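Local atomic coordinates of HIAXHD3 (Humicola insolens, PDB entry 3ZXK), a protein that hydrolyses alpha-L-arabinofuranose side chains of xylan as a family 43 glycoside hydrolase, and has served as the scaffold for engineering in endo-xylanase activity. Residues A[35-39]-A[504-509]; A[267-271]-A[498-502]. The contacts are given in a common frame with arbitrary orientation. Residues are numbered along the deposited sequence.

Contact 1: A[35-39]-A[504-509]; sequences TFAYS and YFTGYR
This is a buried aromatic and polar contact between domains, where a turn of the family 43 catalytic domain faces the loop running into strand 509-516 of the C-terminal beta-sandwich. Residues 35-38 form a type II' beta turn, with Phe36 at phi/psi 58/-125 and Tyr38 N hydrogen-bonded to Thr35 O at 3.0 Å. Phe36 and Tyr38, both m, point their CA-to-CB bonds toward the loop. Phe505, at phi/psi 71/-59, turns the chain tightly enough for Thr506 N to hydrogen-bond Tyr504 O at 2.8 Å. Tyr504, in t, donates from its OH to Tyr38 OH at 2.7 Å; Tyr38 OH donates to a water, 2.7 Å away, which donates to Gly507 O at 2.8 Å. Arg509, with chi1 m and chi2 and chi3 t, lays its guanidinium over one face of Tyr38 as a cation-pi stack, CZ 4.1 Å from the ring centroid, while NH1 makes a salt bridge to Glu334. The Phe36 and Phe505 rings are nearly parallel (6°) but slid apart, centroids 5.5 Å distant, with Phe36 CZ 3.4 Å from Phe505 CB; both rings meet Trp84 of the glycan pocket. Such an arrangement belongs to the interface between a five-bladed beta-propeller and a concanavalin-like sandwich.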
loop_
_atom_site.group_PDB
_atom_site.type_symbol
_atom_site.label_atom_id
_atom_site.label_comp_id
_atom_site.label_asym_id
_atom_site.label_seq_id
_atom_site.Cartn_x
_atom_site.Cartn_y
_atom_site.Cartn_z
ATOM N N THR A 35 -2.551 -3.306 2.755
ATOM C CA THR A 35 -2.546 -3.783 1.374
ATOM C C THR A 35 -3.689 -4.716 0.989
ATOM O O THR A 35 -3.679 -5.239 -0.100
ATOM C CB THR A 35 -1.236 -4.533 1.077
ATOM O OG1 THR A 35 -0.848 -5.265 2.249
ATOM C CG2 THR A 35 -0.095 -3.532 0.714
ATOM N N PHE A 36 -4.659 -4.945 1.873
ATOM C CA PHE A 36 -5.849 -5.727 1.467
ATOM C C PHE A 36 -5.432 -7.123 0.965
ATOM O O PHE A 36 -4.739 -7.836 1.703
ATOM C CB PHE A 36 -6.765 -4.882 0.535
ATOM C CG PHE A 36 -7.212 -3.611 1.217
ATOM C CD1 PHE A 36 -6.400 -2.464 1.234
ATOM C CD2 PHE A 36 -8.399 -3.609 1.968
ATOM C CE1 PHE A 36 -6.794 -1.327 1.945
ATOM C CE2 PHE A 36 -8.793 -2.479 2.679
ATOM C CZ PHE A 36 -7.993 -1.341 2.652
ATOM N N ALA A 37 -5.818 -7.497 -0.247
ATOM C CA ALA A 37 -5.483 -8.819 -0.783
ATOM C C ALA A 37 -4.248 -8.809 -1.689
ATOM O O ALA A 37 -3.952 -9.803 -2.349
ATOM C CB ALA A 37 -6.690 -9.439 -1.501
ATOM N N TYR A 38 -3.495 -7.717 -1.693
ATOM C CA TYR A 38 -2.239 -7.674 -2.467
ATOM C C TYR A 38 -1.120 -8.424 -1.728
ATOM O O TYR A 38 -1.076 -8.449 -0.512
ATOM C CB TYR A 38 -1.884 -6.220 -2.801
ATOM C CG TYR A 38 -2.914 -5.627 -3.782
ATOM C CD1 TYR A 38 -2.770 -5.786 -5.140
ATOM C CD2 TYR A 38 -4.048 -4.919 -3.326
ATOM C CE1 TYR A 38 -3.708 -5.262 -6.042
ATOM C CE2 TYR A 38 -4.991 -4.395 -4.198
ATOM C CZ TYR A 38 -4.814 -4.558 -5.572
ATOM O OH TYR A 38 -5.746 -4.045 -6.480
ATOM N N SER A 39 -0.291 -9.124 -2.467
ATOM C CA SER A 39 0.652 -10.085 -1.877
ATOM C C SER A 39 2.023 -9.945 -2.547
ATOM O O SER A 39 2.125 -10.121 -3.766
ATOM C CB SER A 39 0.125 -11.500 -2.137
ATOM O OG SER A 39 1.043 -12.476 -1.635
ATOM N N TYR A 504 -13.382 0.318 -2.833
ATOM C CA TYR A 504 -12.312 -0.676 -3.024
ATOM C C TYR A 504 -11.074 -0.378 -2.163
ATOM O O TYR A 504 -10.195 -1.217 -2.032
ATOM C CB TYR A 504 -11.957 -0.717 -4.511
ATOM C CG TYR A 504 -10.998 -1.806 -4.933
ATOM C CD1 TYR A 504 -11.450 -3.115 -5.108
ATOM C CD2 TYR A 504 -9.649 -1.523 -5.185
ATOM C CE1 TYR A 504 -10.594 -4.130 -5.510
ATOM C CE2 TYR A 504 -8.776 -2.525 -5.602
ATOM C CZ TYR A 504 -9.238 -3.825 -5.760
ATOM O OH TYR A 504 -8.346 -4.807 -6.157
ATOM N N PHE A 505 -11.017 0.840 -1.651
ATOM C CA PHE A 505 -9.965 1.355 -0.760
ATOM C C PHE A 505 -8.625 1.590 -1.441
ATOM O O PHE A 505 -8.125 2.713 -1.426
ATOM C CB PHE A 505 -9.818 0.526 0.530
ATOM C CG PHE A 505 -10.973 0.677 1.487
ATOM C CD1 PHE A 505 -11.159 1.852 2.213
ATOM C CD2 PHE A 505 -11.880 -0.361 1.650
ATOM C CE1 PHE A 505 -12.230 1.975 3.099
ATOM C CE2 PHE A 505 -12.964 -0.240 2.518
ATOM C CZ PHE A 505 -13.138 0.927 3.245
ATOM N N THR A 506 -8.041 0.555 -2.029
ATOM C CA THR A 506 -6.761 0.689 -2.716
ATOM C C THR A 506 -6.898 1.626 -3.925
ATOM O O THR A 506 -7.942 1.674 -4.551
ATOM C CB THR A 506 -6.334 -0.713 -3.203
ATOM O OG1 THR A 506 -6.245 -1.562 -2.061
ATOM C CG2 THR A 506 -4.958 -0.697 -3.923
ATOM N N GLY A 507 -5.859 2.380 -4.246
ATOM C CA GLY A 507 -5.888 3.220 -5.434
ATOM C C GLY A 507 -5.688 2.446 -6.721
ATOM O O GLY A 507 -5.462 1.225 -6.711
ATOM N N TYR A 508 -5.819 3.159 -7.842
ATOM C CA TYR A 508 -5.499 2.572 -9.124
ATOM C C TYR A 508 -4.054 2.140 -9.185
ATOM O O TYR A 508 -3.151 2.876 -8.709
ATOM C CB TYR A 508 -5.749 3.571 -10.247
ATOM C CG TYR A 508 -7.161 3.490 -10.777
ATOM C CD1 TYR A 508 -7.514 2.541 -11.739
ATOM C CD2 TYR A 508 -8.160 4.332 -10.294
ATOM C CE1 TYR A 508 -8.805 2.473 -12.244
ATOM C CE2 TYR A 508 -9.483 4.259 -10.781
ATOM C CZ TYR A 508 -9.802 3.304 -11.754
ATOM O OH TYR A 508 -11.065 3.207 -12.271
ATOM N N ARG A 509 -3.820 0.994 -9.819
ATOM C CA ARG A 509 -2.439 0.493 -9.998
ATOM C C ARG A 509 -2.108 0.229 -11.463
ATOM O O ARG A 509 -3.010 0.097 -12.303
ATOM C CB ARG A 509 -2.221 -0.804 -9.186
ATOM C CG ARG A 509 -2.255 -0.536 -7.702
ATOM C CD ARG A 509 -1.883 -1.778 -6.953
ATOM N NE ARG A 509 -1.691 -1.448 -5.543
ATOM C CZ ARG A 509 -0.971 -2.181 -4.698
ATOM N NH1 ARG A 509 -0.370 -3.293 -5.129
ATOM N NH2 ARG A 509 -0.847 -1.811 -3.445
HETATM O O HOH W 1 -5.714 -1.494 -7.441
#

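Contact 2: A[267-271]-A[498-502]. With AHR (alpha-L-arabinofuranose), chain C; XYP (beta-D-xylopyranose), chain B.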
loop_
_atom_site.group_PDB
_atom_site.type_symbol
_atom_site.label_atom_id
_atom_site.label_comp_id
_atom_site.label_asym_id
_atom_site.label_seq_id
_atom_site.Cartn_x
_atom_site.Cartn_y
_atom_site.Cartn_z
ATOM N N ASP A 267 -7.426 11.367 1.527
ATOM C CA ASP A 267 -8.225 10.563 0.576
ATOM C C ASP A 267 -8.073 11.061 -0.877
ATOM O O ASP A 267 -9.005 11.582 -1.489
ATOM C CB ASP A 267 -9.705 10.467 1.005
ATOM C CG ASP A 267 -9.906 9.628 2.278
ATOM O OD1 ASP A 267 -9.155 8.657 2.479
ATOM O OD2 ASP A 267 -10.821 9.948 3.082
ATOM N N ALA A 268 -6.876 10.897 -1.428
ATOM C CA ALA A 268 -6.527 11.460 -2.724
ATOM C C ALA A 268 -6.921 10.550 -3.892
ATOM O O ALA A 268 -6.125 10.335 -4.810
ATOM C CB ALA A 268 -5.032 11.762 -2.749
ATOM N N TYR A 269 -8.158 10.030 -3.860
ATOM C CA TYR A 269 -8.717 9.248 -4.958
ATOM C C TYR A 269 -8.790 10.146 -6.200
ATOM O O TYR A 269 -9.057 11.356 -6.072
ATOM C CB TYR A 269 -10.076 8.696 -4.559
ATOM C CG TYR A 269 -9.916 7.689 -3.445
ATOM C CD1 TYR A 269 -9.339 6.450 -3.694
ATOM C CD2 TYR A 269 -10.264 7.995 -2.127
ATOM C CE1 TYR A 269 -9.138 5.531 -2.669
ATOM C CE2 TYR A 269 -10.072 7.075 -1.108
ATOM C CZ TYR A 269 -9.510 5.836 -1.390
ATOM O OH TYR A 269 -9.314 4.915 -0.365
ATOM N N PRO A 270 -8.506 9.590 -7.402
ATOM C CA PRO A 270 -8.374 8.158 -7.711
ATOM C C PRO A 270 -6.993 7.534 -7.489
ATOM O O PRO A 270 -6.813 6.353 -7.744
ATOM C CB PRO A 270 -8.764 8.092 -9.192
ATOM C CG PRO A 270 -8.230 9.384 -9.726
ATOM C CD PRO A 270 -8.595 10.392 -8.639
ATOM N N GLY A 271 -6.032 8.307 -7.004
ATOM C CA GLY A 271 -4.707 7.775 -6.746
ATOM C C GLY A 271 -4.587 6.883 -5.520
ATOM O O GLY A 271 -3.717 6.018 -5.476
ATOM N N MET A 498 -11.921 7.073 -14.964
ATOM C CA MET A 498 -11.554 6.339 -13.745
ATOM C C MET A 498 -12.506 6.624 -12.607
ATOM O O MET A 498 -12.964 7.767 -12.435
ATOM C CB MET A 498 -10.143 6.710 -13.336
ATOM C CG MET A 498 -9.140 6.469 -14.448
ATOM S SD MET A 498 -7.715 7.562 -14.327
ATOM C CE MET A 498 -7.030 6.907 -12.811
ATOM N N THR A 499 -12.814 5.603 -11.797
ATOM C CA THR A 499 -13.708 5.839 -10.650
ATOM C C THR A 499 -13.066 6.659 -9.513
ATOM O O THR A 499 -11.870 6.514 -9.240
ATOM C CB THR A 499 -14.290 4.527 -10.089
ATOM O OG1 THR A 499 -15.271 4.855 -9.096
ATOM C CG2 THR A 499 -13.189 3.647 -9.508
ATOM N N ASN A 500 -13.870 7.513 -8.856
ATOM C CA ASN A 500 -13.451 8.218 -7.621
ATOM C C ASN A 500 -13.968 7.562 -6.344
ATOM O O ASN A 500 -13.737 8.090 -5.252
ATOM C CB ASN A 500 -13.905 9.683 -7.623
ATOM C CG ASN A 500 -13.207 10.495 -8.678
ATOM O OD1 ASN A 500 -11.982 10.379 -8.866
ATOM N ND2 ASN A 500 -13.985 11.305 -9.409
ATOM N N SER A 501 -14.643 6.417 -6.469
ATOM C CA SER A 501 -15.188 5.726 -5.318
ATOM C C SER A 501 -14.071 5.262 -4.383
ATOM O O SER A 501 -12.993 4.838 -4.834
ATOM C CB SER A 501 -15.963 4.503 -5.774
ATOM O OG SER A 501 -16.456 3.776 -4.655
ATOM N N TRP A 502 -14.361 5.305 -3.096
ATOM C CA TRP A 502 -13.445 4.836 -2.065
ATOM C C TRP A 502 -13.670 3.413 -1.673
ATOM O O TRP A 502 -12.854 2.864 -0.976
ATOM C CB TRP A 502 -13.519 5.748 -0.842
ATOM C CG TRP A 502 -14.870 5.819 -0.186
ATOM C CD1 TRP A 502 -15.846 6.792 -0.347
ATOM C CD2 TRP A 502 -15.430 4.876 0.795
ATOM N NE1 TRP A 502 -16.956 6.511 0.431
ATOM C CE2 TRP A 502 -16.763 5.375 1.143
ATOM C CE3 TRP A 502 -14.971 3.703 1.401
ATOM C CZ2 TRP A 502 -17.574 4.726 2.075
ATOM C CZ3 TRP A 502 -15.800 3.050 2.315
ATOM C CH2 TRP A 502 -17.069 3.550 2.644
HETATM O O5 AHR C . -13.110 8.544 2.976
HETATM C C5 AHR C . -12.634 7.251 2.552
HETATM C C4 AHR C . -12.208 6.374 3.734
HETATM O O4 AHR C . -13.299 6.170 4.628
HETATM C C3 AHR C . -11.131 6.931 4.660
HETATM O O3 AHR C . -9.815 6.748 4.158
HETATM C C2 AHR C . -11.297 6.154 5.937
HETATM O O2 AHR C . -11.002 6.955 7.097
HETATM C C1 AHR C . -12.771 5.804 5.915
HETATM O O1 XYP B . -18.787 9.816 4.087
HETATM C C1 XYP B . -17.890 8.986 4.834
HETATM C C2 XYP B . -18.643 8.053 5.791
HETATM C C3 XYP B . -17.629 7.235 6.592
HETATM C C4 XYP B . -16.747 6.449 5.623
HETATM C C5 XYP B . -16.134 7.371 4.558
HETATM O O2 XYP B . -19.483 8.788 6.687
HETATM O O3 XYP B . -18.282 6.335 7.502
HETATM O O4 XYP B . -15.737 5.748 6.365
HETATM O O5 XYP B . -17.125 8.195 3.918
#
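Tyr269 lays its ring over the backbone of Ser501 and Trp502: Trp502 CA sits 4.2 Å from the ring centroid, 15° off the normal, in a CH-pi contact, and Trp502 CB approaches Tyr269 CE2 to 3.7 Å. Pro270 follows a cis peptide bond and packs its ring against the start of the other segment. Its CD lies 3.4 Å from Asn500 OD1, its CB 3.5 Å from Thr499 O, and its CG 4.1 Å from Met498 CE; Asn500 ND2 is hydrogen-bonded to Thr473 O. An ST turn helps shape the 498-502 loop, Ser501 N donating to Thr499 OG1 at 3.1 Å. Between the two segments the contact is van der Waals and CH-pi; at the Asp267 end, polar groups meet the sugar. Asp267 takes hydrogen bonds from arabinofuranose O3 (to OD1, 2.6 Å) and O5 (to OD2, 2.7 Å), and the indole of Trp502 offers one face to both the arabinose and a xylose, as aromatic platforms in glycan sites do. Consistent with recognition of an arabinose branch on a xylan chain, the pocket draws on both domains. The 267-271 segment links propeller strands 260-267 and 273-282; the 498-502 loop follows sandwich strand 490-497.

Overall arrangement
Both contacts join the catalytic propeller to the C-terminal sandwich, and both use the loop between strands 490-497 and 509-516: contact 2 takes its first part, contact 1 its last. Contact 1 is fully buried near the middle of the chain, held by a tyrosine pair, a water and a stacked arginine. Contact 2, about 12 Å away between centres, is partly exposed, packs without direct polar links between its segments and opens onto the glycan. They touch each other: Tyr269 OH lies 2.7 Å from Phe505 O, and Tyr508 OH 3.0 Å from Thr499 N, both probable hydrogen bonds. The ring of Phe505 also meets that of Trp502, so the buried interface continues directly into the sugar-binding site.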